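Local atomic coordinates of nisin leader peptide-processing serine protease NisP (Lactococcus lactis subsp. lactis, PDB entry 4MZD), a protein that removes the leader peptide from the precursor of the antibiotic nisin, probably as a cell-wall-anchored serine endopeptidase of the subtilisin family. Residues 98-107 with 141-152; 162-170 with 357-365. All coordinates share one frame; numbering follows the deposited sequence.

Contact 1: 98-107 with 141-152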
loop_
_atom_site.group_PDB
_atom_site.type_symbol
_atom_site.label_atom_id
_atom_site.label_comp_id
_atom_site.label_asym_id
_atom_site.label_seq_id
_atom_site.Cartn_x
_atom_site.Cartn_y
_atom_site.Cartn_z
ATOM N N ILE A 98 3.829 -8.149 -3.719
ATOM C CA ILE A 98 3.540 -7.423 -2.492
ATOM C C ILE A 98 4.829 -7.180 -1.719
ATOM O O ILE A 98 5.459 -8.127 -1.236
ATOM C CB ILE A 98 2.546 -8.172 -1.589
ATOM C CG1 ILE A 98 1.311 -8.628 -2.371
ATOM C CG2 ILE A 98 2.136 -7.282 -0.414
ATOM C CD1 ILE A 98 0.371 -9.477 -1.530
ATOM N N ILE A 99 5.223 -5.914 -1.624
ATOM C CA ILE A 99 6.446 -5.526 -0.933
ATOM C C ILE A 99 6.031 -5.041 0.454
ATOM O O ILE A 99 5.487 -3.947 0.610
ATOM C CB ILE A 99 7.180 -4.433 -1.722
ATOM C CG1 ILE A 99 7.592 -4.982 -3.096
ATOM C CG2 ILE A 99 8.386 -3.935 -0.945
ATOM C CD1 ILE A 99 8.317 -3.980 -3.997
ATOM N N ASP A 100 6.237 -5.886 1.458
ATOM C CA ASP A 100 5.629 -5.651 2.759
ATOM C C ASP A 100 6.304 -6.540 3.802
ATOM O O ASP A 100 7.468 -6.913 3.636
ATOM C CB ASP A 100 4.107 -5.865 2.680
ATOM C CG ASP A 100 3.341 -4.970 3.633
ATOM O OD1 ASP A 100 3.459 -5.196 4.853
ATOM O OD2 ASP A 100 2.616 -4.067 3.162
ATOM N N SER A 101 5.593 -6.895 4.866
ATOM C CA SER A 101 6.230 -7.646 5.949
ATOM C C SER A 101 6.236 -9.164 5.757
ATOM O O SER A 101 6.539 -9.893 6.698
ATOM C CB SER A 101 5.613 -7.294 7.307
ATOM O OG SER A 101 4.294 -7.792 7.427
ATOM N N GLY A 102 5.927 -9.637 4.550
ATOM C CA GLY A 102 5.830 -11.062 4.300
ATOM C C GLY A 102 4.386 -11.515 4.319
ATOM O O GLY A 102 3.468 -10.700 4.227
ATOM N N ILE A 103 4.165 -12.818 4.430
ATOM C CA ILE A 103 2.803 -13.322 4.455
ATOM C C ILE A 103 2.737 -14.582 5.297
ATOM O O ILE A 103 3.738 -15.278 5.461
ATOM C CB ILE A 103 2.289 -13.616 3.016
ATOM C CG1 ILE A 103 0.753 -13.613 2.939
ATOM C CG2 ILE A 103 2.878 -14.924 2.480
ATOM C CD1 ILE A 103 0.215 -13.678 1.523
ATOM N N MET A 104 1.554 -14.851 5.838
ATOM C CA MET A 104 1.244 -16.138 6.437
ATOM C C MET A 104 0.664 -17.012 5.331
ATOM O O MET A 104 -0.532 -16.920 5.016
ATOM C CB MET A 104 0.229 -15.967 7.564
ATOM C CG MET A 104 -0.043 -17.257 8.323
ATOM S SD MET A 104 -1.662 -17.306 9.174
ATOM C CE MET A 104 -1.421 -18.687 10.346
ATOM N N GLU A 105 1.510 -17.843 4.723
ATOM C CA GLU A 105 1.107 -18.584 3.529
ATOM C C GLU A 105 -0.045 -19.542 3.792
ATOM O O GLU A 105 -0.824 -19.852 2.888
ATOM C CB GLU A 105 2.285 -19.356 2.924
ATOM C CG GLU A 105 3.334 -18.492 2.240
ATOM C CD GLU A 105 4.344 -19.326 1.484
ATOM O OE1 GLU A 105 5.103 -20.062 2.142
ATOM O OE2 GLU A 105 4.373 -19.266 0.235
ATOM N N GLU A 106 -0.144 -20.021 5.027
ATOM C CA GLU A 106 -1.143 -21.016 5.360
ATOM C C GLU A 106 -2.495 -20.406 5.740
ATOM O O GLU A 106 -3.413 -21.134 6.097
ATOM C CB GLU A 106 -0.620 -21.950 6.461
ATOM C CG GLU A 106 -0.482 -21.310 7.832
ATOM C CD GLU A 106 0.901 -20.732 8.114
ATOM O OE1 GLU A 106 1.297 -20.747 9.300
ATOM O OE2 GLU A 106 1.585 -20.251 7.176
ATOM N N HIS A 107 -2.646 -19.087 5.653
ATOM C CA HIS A 107 -3.952 -18.514 5.937
ATOM C C HIS A 107 -4.983 -19.122 4.984
ATOM O O HIS A 107 -4.782 -19.100 3.774
ATOM C CB HIS A 107 -3.951 -16.999 5.787
ATOM C CG HIS A 107 -5.162 -16.367 6.391
ATOM N ND1 HIS A 107 -6.428 -16.571 5.885
ATOM C CD2 HIS A 107 -5.310 -15.617 7.509
ATOM C CE1 HIS A 107 -7.303 -15.940 6.652
ATOM N NE2 HIS A 107 -6.650 -15.353 7.642
ATOM N N ILE A 141 10.036 -15.655 4.135
ATOM C CA ILE A 141 9.050 -14.607 3.896
ATOM C C ILE A 141 7.886 -14.650 4.887
ATOM O O ILE A 141 6.844 -14.039 4.667
ATOM C CB ILE A 141 8.567 -14.584 2.421
ATOM C CG1 ILE A 141 8.138 -15.978 1.947
ATOM C CG2 ILE A 141 9.674 -14.038 1.515
ATOM C CD1 ILE A 141 6.873 -16.499 2.594
ATOM N N VAL A 142 8.088 -15.351 5.996
ATOM C CA VAL A 142 7.067 -15.445 7.032
ATOM C C VAL A 142 6.773 -14.066 7.636
ATOM O O VAL A 142 7.687 -13.289 7.912
ATOM C CB VAL A 142 7.507 -16.437 8.128
ATOM C CG1 VAL A 142 6.555 -16.402 9.312
ATOM C CG2 VAL A 142 7.618 -17.847 7.545
ATOM N N ASP A 143 5.494 -13.779 7.840
ATOM C CA ASP A 143 5.050 -12.489 8.352
ATOM C C ASP A 143 5.071 -12.501 9.876
ATOM O O ASP A 143 4.231 -13.147 10.513
ATOM C CB ASP A 143 3.638 -12.217 7.836
ATOM C CG ASP A 143 3.088 -10.882 8.278
ATOM O OD1 ASP A 143 3.842 -10.056 8.843
ATOM O OD2 ASP A 143 1.885 -10.657 8.041
ATOM N N LYS A 144 6.030 -11.782 10.455
ATOM C CA LYS A 144 6.164 -11.690 11.907
ATOM C C LYS A 144 5.287 -10.584 12.505
ATOM O O LYS A 144 5.111 -10.514 13.719
ATOM C CB LYS A 144 7.624 -11.414 12.288
ATOM C CG LYS A 144 8.635 -12.475 11.869
ATOM C CD LYS A 144 10.030 -12.083 12.367
ATOM C CE LYS A 144 11.074 -13.177 12.146
ATOM N NZ LYS A 144 11.774 -13.079 10.829
ATOM N N MET A 145 4.767 -9.707 11.654
ATOM C CA MET A 145 4.066 -8.501 12.089
ATOM C C MET A 145 2.550 -8.634 11.994
ATOM O O MET A 145 1.823 -8.328 12.943
ATOM C CB MET A 145 4.518 -7.302 11.247
ATOM C CG MET A 145 5.933 -6.816 11.530
ATOM S SD MET A 145 6.449 -5.355 10.563
ATOM C CE MET A 145 4.881 -4.555 10.325
ATOM N N GLY A 146 2.084 -9.072 10.829
ATOM C CA GLY A 146 0.668 -9.126 10.520
ATOM C C GLY A 146 0.336 -8.250 9.328
ATOM O O GLY A 146 -0.566 -8.555 8.550
ATOM N N HIS A 147 1.087 -7.160 9.175
ATOM C CA HIS A 147 0.763 -6.145 8.192
ATOM C C HIS A 147 0.696 -6.709 6.769
ATOM O O HIS A 147 -0.247 -6.439 6.025
ATOM C CB HIS A 147 1.783 -5.011 8.276
ATOM C CG HIS A 147 1.393 -3.804 7.495
ATOM N ND1 HIS A 147 1.832 -3.579 6.210
ATOM C CD2 HIS A 147 0.592 -2.760 7.809
ATOM C CE1 HIS A 147 1.327 -2.441 5.769
ATOM N NE2 HIS A 147 0.566 -1.928 6.718
ATOM N N GLY A 148 1.698 -7.494 6.386
ATOM C CA GLY A 148 1.743 -8.034 5.040
ATOM C C GLY A 148 0.585 -8.967 4.738
ATOM O O GLY A 148 0.079 -9.014 3.613
ATOM N N THR A 149 0.179 -9.737 5.738
ATOM C CA THR A 149 -0.954 -10.640 5.587
ATOM C C THR A 149 -2.258 -9.848 5.470
ATOM O O THR A 149 -3.160 -10.208 4.691
ATOM C CB THR A 149 -0.998 -11.642 6.761
ATOM O OG1 THR A 149 0.228 -12.384 6.787
ATOM C CG2 THR A 149 -2.163 -12.615 6.638
ATOM N N GLU A 150 -2.345 -8.754 6.224
ATOM C CA GLU A 150 -3.504 -7.867 6.207
ATOM C C GLU A 150 -3.646 -7.186 4.839
ATOM O O GLU A 150 -4.754 -7.091 4.290
ATOM C CB GLU A 150 -3.383 -6.857 7.355
ATOM C CG GLU A 150 -3.503 -7.520 8.723
ATOM C CD GLU A 150 -2.832 -6.773 9.857
ATOM O OE1 GLU A 150 -2.372 -5.631 9.661
ATOM O OE2 GLU A 150 -2.771 -7.355 10.965
ATOM N N VAL A 151 -2.522 -6.735 4.290
ATOM C CA VAL A 151 -2.489 -6.146 2.962
ATOM C C VAL A 151 -2.848 -7.197 1.899
ATOM O O VAL A 151 -3.659 -6.935 1.005
ATOM C CB VAL A 151 -1.095 -5.543 2.686
ATOM C CG1 VAL A 151 -0.916 -5.191 1.217
ATOM C CG2 VAL A 151 -0.877 -4.321 3.565
ATOM N N ALA A 152 -2.262 -8.390 2.005
ATOM C CA ALA A 152 -2.532 -9.435 1.019
ATOM C C ALA A 152 -4.015 -9.775 0.935
ATOM O O ALA A 152 -4.539 -9.975 -0.163
ATOM C CB ALA A 152 -1.726 -10.680 1.318
HETATM O O HOH W 1 7.633 -9.888 9.234
HETATM O O HOH W 2 2.346 -9.773 1.889
#
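The imidazole of His147 and the carboxylate of Asp100 meet edge to edge, their planes only 20° apart, in what is predicted to be the Asp-His part of the charge relay of this subtilisin-like protease. The ring gives its ND1 edge to the syn lone pair of Asp100 OD1, 2.7 Å away and in the ring plane, through an almost perfectly straight bond. The same OD1 takes the backbone N of Ser101 on its anti lone pair, so two donors fix the rotation of the carboxylate. At its NE2 edge the ring reaches Ser353 OG, which completes the predicted triad, and the carboxylate of the C-terminal Arg488; the ring of Phe354 packs against it at an inclination of about 50°. Val151 CG2 lies beside Asp100 OD2 at 3.5 Å.

A second carboxylate, that of Asp143, organises the loop before helix 147-156. With CG anti to the backbone N (chi1 -179°), Asp143 brings its OD1 to 2.7 Å from Ser101 OG, and this oxygen also accepts from Met145 N, an Asx turn, and from Gly146 N, which extends it to an Asx motif; all three donors come from outside the carboxylate plane. OD2 holds Thr149 through both OG1 and N. Ser101 OG in turn accepts from Gly148 N, so the serine next to Asp100 is tied to the first turn of the helix that carries His147. Gly102 and Gly148 let the two backbones close in.

Ile98 CD1 and Ile103 CD1 converge on the methyl of Ala152. Thr149 OG1, besides donating to Asp143 OD2, accepts the backbone N of Met104 at 3.0 Å.

Contact 2: 162-170 with 357-365; sequences LGVAPGITV and PKVSGALAL
Val164 pushes its CG2 methyl against the backbone of helix 356-370 at Gly361, where the lack of a side chain lets the methyl come to 3.6 Å from Gly361 CA. It is a compact case of a loop residue docking on a glycine in a helix, here the helix that follows the predicted catalytic serine of the subtilisin fold. Both branches of the valine bear on the turn from Lys358 to Gly361. CG2 also touches Lys358 O at 3.5 Å, while CG1, anti to the carbonyl carbon of its own residue (chi1 -70°), lies 3.7 Å from Lys358 CB; the two side chains run at about a right angle to each other. Beyond that point the lysine leads away, and its NZ is held by Gln154, Asp74 and two backbone carbonyls.

One turn onward the packing is sparser: Ala165 CB rests on the branched end of Leu365, 3.8 Å from Leu365 CD2, and Ile168, at the end of a type II turn that starts at Ala165, extends its CD1 to within 3.6 Å of Ala364 CB, a single methyl contact. Ile168 CD1 and Leu365 CD2 stand farther apart, at 4.3 Å. The crest of that turn, Pro166 and Gly167, stays off the helix and is partly exposed, in contrast to the buried residues that make the contact.

Helix 147-156 borders the same site, its Ile155 touching both Ile168 and Pro357. The chain then runs into strand 169-174 of the central sheet, and helix 356-370 rests on strands 200-210 and 241-245 of that sheet through Pro357, Val359, Ser360, Leu363 and Ala364.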
loop_
_atom_site.group_PDB
_atom_site.type_symbol
_atom_site.label_atom_id
_atom_site.label_comp_id
_atom_site.label_asym_id
_atom_site.label_seq_id
_atom_site.Cartn_x
_atom_site.Cartn_y
_atom_site.Cartn_z
ATOM N N LEU A 162 -13.465 -11.535 1.232
ATOM C CA LEU A 162 -13.069 -11.391 -0.165
ATOM C C LEU A 162 -12.195 -10.160 -0.346
ATOM O O LEU A 162 -12.490 -9.079 0.185
ATOM C CB LEU A 162 -14.300 -11.239 -1.058
ATOM C CG LEU A 162 -15.186 -12.479 -1.116
ATOM C CD1 LEU A 162 -16.478 -12.175 -1.853
ATOM C CD2 LEU A 162 -14.463 -13.656 -1.752
ATOM N N GLY A 163 -11.123 -10.319 -1.109
ATOM C CA GLY A 163 -10.333 -9.192 -1.564
ATOM C C GLY A 163 -10.961 -8.550 -2.787
ATOM O O GLY A 163 -12.050 -8.952 -3.217
ATOM N N VAL A 164 -10.291 -7.562 -3.371
ATOM C CA VAL A 164 -10.830 -6.939 -4.572
ATOM C C VAL A 164 -10.768 -7.872 -5.776
ATOM O O VAL A 164 -11.557 -7.730 -6.712
ATOM C CB VAL A 164 -10.116 -5.614 -4.937
ATOM C CG1 VAL A 164 -10.458 -4.521 -3.935
ATOM C CG2 VAL A 164 -8.610 -5.813 -5.111
ATOM N N ALA A 165 -9.803 -8.794 -5.763
ATOM C CA ALA A 165 -9.563 -9.697 -6.882
ATOM C C ALA A 165 -9.362 -11.095 -6.304
ATOM O O ALA A 165 -8.236 -11.611 -6.258
ATOM C CB ALA A 165 -8.340 -9.245 -7.670
ATOM N N PRO A 166 -10.451 -11.700 -5.806
ATOM C CA PRO A 166 -10.298 -12.955 -5.065
ATOM C C PRO A 166 -9.526 -14.013 -5.848
ATOM O O PRO A 166 -9.863 -14.329 -6.990
ATOM C CB PRO A 166 -11.748 -13.392 -4.820
ATOM C CG PRO A 166 -12.508 -12.095 -4.795
ATOM C CD PRO A 166 -11.857 -11.264 -5.865
ATOM N N GLY A 167 -8.486 -14.544 -5.219
ATOM C CA GLY A 167 -7.698 -15.609 -5.797
ATOM C C GLY A 167 -6.636 -15.182 -6.798
ATOM O O GLY A 167 -5.898 -16.028 -7.302
ATOM N N ILE A 168 -6.534 -13.889 -7.101
ATOM C CA ILE A 168 -5.488 -13.437 -8.011
ATOM C C ILE A 168 -4.115 -13.775 -7.427
ATOM O O ILE A 168 -3.900 -13.708 -6.220
ATOM C CB ILE A 168 -5.633 -11.932 -8.348
ATOM C CG1 ILE A 168 -4.963 -11.599 -9.679
ATOM C CG2 ILE A 168 -5.116 -11.052 -7.210
ATOM C CD1 ILE A 168 -5.431 -10.274 -10.252
ATOM N N THR A 169 -3.180 -14.153 -8.283
ATOM C CA THR A 169 -1.874 -14.593 -7.816
ATOM C C THR A 169 -1.111 -13.455 -7.154
ATOM O O THR A 169 -1.048 -12.341 -7.686
ATOM C CB THR A 169 -1.051 -15.173 -8.976
ATOM O OG1 THR A 169 -1.784 -16.254 -9.563
ATOM C CG2 THR A 169 0.283 -15.699 -8.490
ATOM N N VAL A 170 -0.550 -13.737 -5.983
ATOM C CA VAL A 170 0.332 -12.791 -5.309
ATOM C C VAL A 170 1.693 -13.420 -5.042
ATOM O O VAL A 170 1.789 -14.592 -4.642
ATOM C CB VAL A 170 -0.276 -12.246 -3.998
ATOM C CG1 VAL A 170 -1.537 -11.466 -4.306
ATOM C CG2 VAL A 170 -0.545 -13.359 -3.000
ATOM N N PRO A 357 -3.758 -1.718 -1.631
ATOM C CA PRO A 357 -3.968 -3.030 -2.259
ATOM C C PRO A 357 -5.293 -3.150 -2.997
ATOM O O PRO A 357 -5.396 -3.977 -3.912
ATOM C CB PRO A 357 -3.923 -4.006 -1.070
ATOM C CG PRO A 357 -4.178 -3.149 0.141
ATOM C CD PRO A 357 -3.492 -1.857 -0.192
ATOM N N LYS A 358 -6.301 -2.380 -2.601
ATOM C CA LYS A 358 -7.551 -2.385 -3.351
ATOM C C LYS A 358 -7.288 -1.879 -4.767
ATOM O O LYS A 358 -7.769 -2.441 -5.748
ATOM C CB LYS A 358 -8.615 -1.527 -2.667
ATOM C CG LYS A 358 -9.064 -2.037 -1.305
ATOM C CD LYS A 358 -10.200 -1.156 -0.780
ATOM C CE LYS A 358 -10.909 -1.712 0.448
ATOM N NZ LYS A 358 -10.144 -1.555 1.711
ATOM N N VAL A 359 -6.502 -0.810 -4.874
ATOM C CA VAL A 359 -6.126 -0.282 -6.172
ATOM C C VAL A 359 -5.221 -1.265 -6.926
ATOM O O VAL A 359 -5.419 -1.506 -8.119
ATOM C CB VAL A 359 -5.473 1.106 -6.023
ATOM C CG1 VAL A 359 -5.005 1.628 -7.374
ATOM C CG2 VAL A 359 -6.468 2.076 -5.386
ATOM N N SER A 360 -4.234 -1.844 -6.244
ATOM C CA SER A 360 -3.341 -2.797 -6.911
ATOM C C SER A 360 -4.093 -3.979 -7.509
ATOM O O SER A 360 -3.858 -4.367 -8.652
ATOM C CB SER A 360 -2.291 -3.327 -5.942
ATOM O OG SER A 360 -1.420 -2.288 -5.565
ATOM N N GLY A 361 -4.988 -4.574 -6.726
ATOM C CA GLY A 361 -5.744 -5.706 -7.222
ATOM C C GLY A 361 -6.642 -5.327 -8.387
ATOM O O GLY A 361 -6.777 -6.083 -9.347
ATOM N N ALA A 362 -7.285 -4.167 -8.294
ATOM C CA ALA A 362 -8.150 -3.690 -9.366
ATOM C C ALA A 362 -7.354 -3.478 -10.652
ATOM O O ALA A 362 -7.800 -3.848 -11.743
ATOM C CB ALA A 362 -8.839 -2.412 -8.944
ATOM N N LEU A 363 -6.178 -2.869 -10.530
ATOM C CA LEU A 363 -5.321 -2.664 -11.690
ATOM C C LEU A 363 -4.900 -3.982 -12.308
ATOM O O LEU A 363 -4.838 -4.100 -13.530
ATOM C CB LEU A 363 -4.084 -1.864 -11.307
ATOM C CG LEU A 363 -4.279 -0.367 -11.133
ATOM C CD1 LEU A 363 -3.032 0.196 -10.485
ATOM C CD2 LEU A 363 -4.554 0.301 -12.479
ATOM N N ALA A 364 -4.607 -4.968 -11.469
ATOM C CA ALA A 364 -4.219 -6.276 -11.975
ATOM C C ALA A 364 -5.368 -6.910 -12.769
ATOM O O ALA A 364 -5.135 -7.520 -13.813
ATOM C CB ALA A 364 -3.763 -7.171 -10.838
ATOM N N LEU A 365 -6.605 -6.757 -12.300
ATOM C CA LEU A 365 -7.762 -7.251 -13.058
ATOM C C LEU A 365 -7.804 -6.636 -14.459
ATOM O O LEU A 365 -8.039 -7.336 -15.438
ATOM C CB LEU A 365 -9.071 -6.955 -12.320
ATOM C CG LEU A 365 -9.337 -7.712 -11.014
ATOM C CD1 LEU A 365 -10.541 -7.132 -10.295
ATOM C CD2 LEU A 365 -9.523 -9.206 -11.250
#

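Both contacts are largely buried, contact 2 wholly so, contact 1 with an exposed rim at Glu105 and Val142. They draw on the same central sheet, whose strands 95-100 and 169-174 are parallel neighbours, yet their chemistry differs. Contact 1, at the end of a strand where the predicted catalytic residues gather, is dominated by directional polar bonds around two carboxylates; contact 2 relies on apolar packing between a loop and a helix. In each, glycine lets main chain or methyl approach closely. The contacts touch: Val151 O rests 3.6 Å from Pro357 CB, a carbonyl against a proline ring, and Ile98 CD1 meets Val170 CB at 3.8 Å, the apolar link between them.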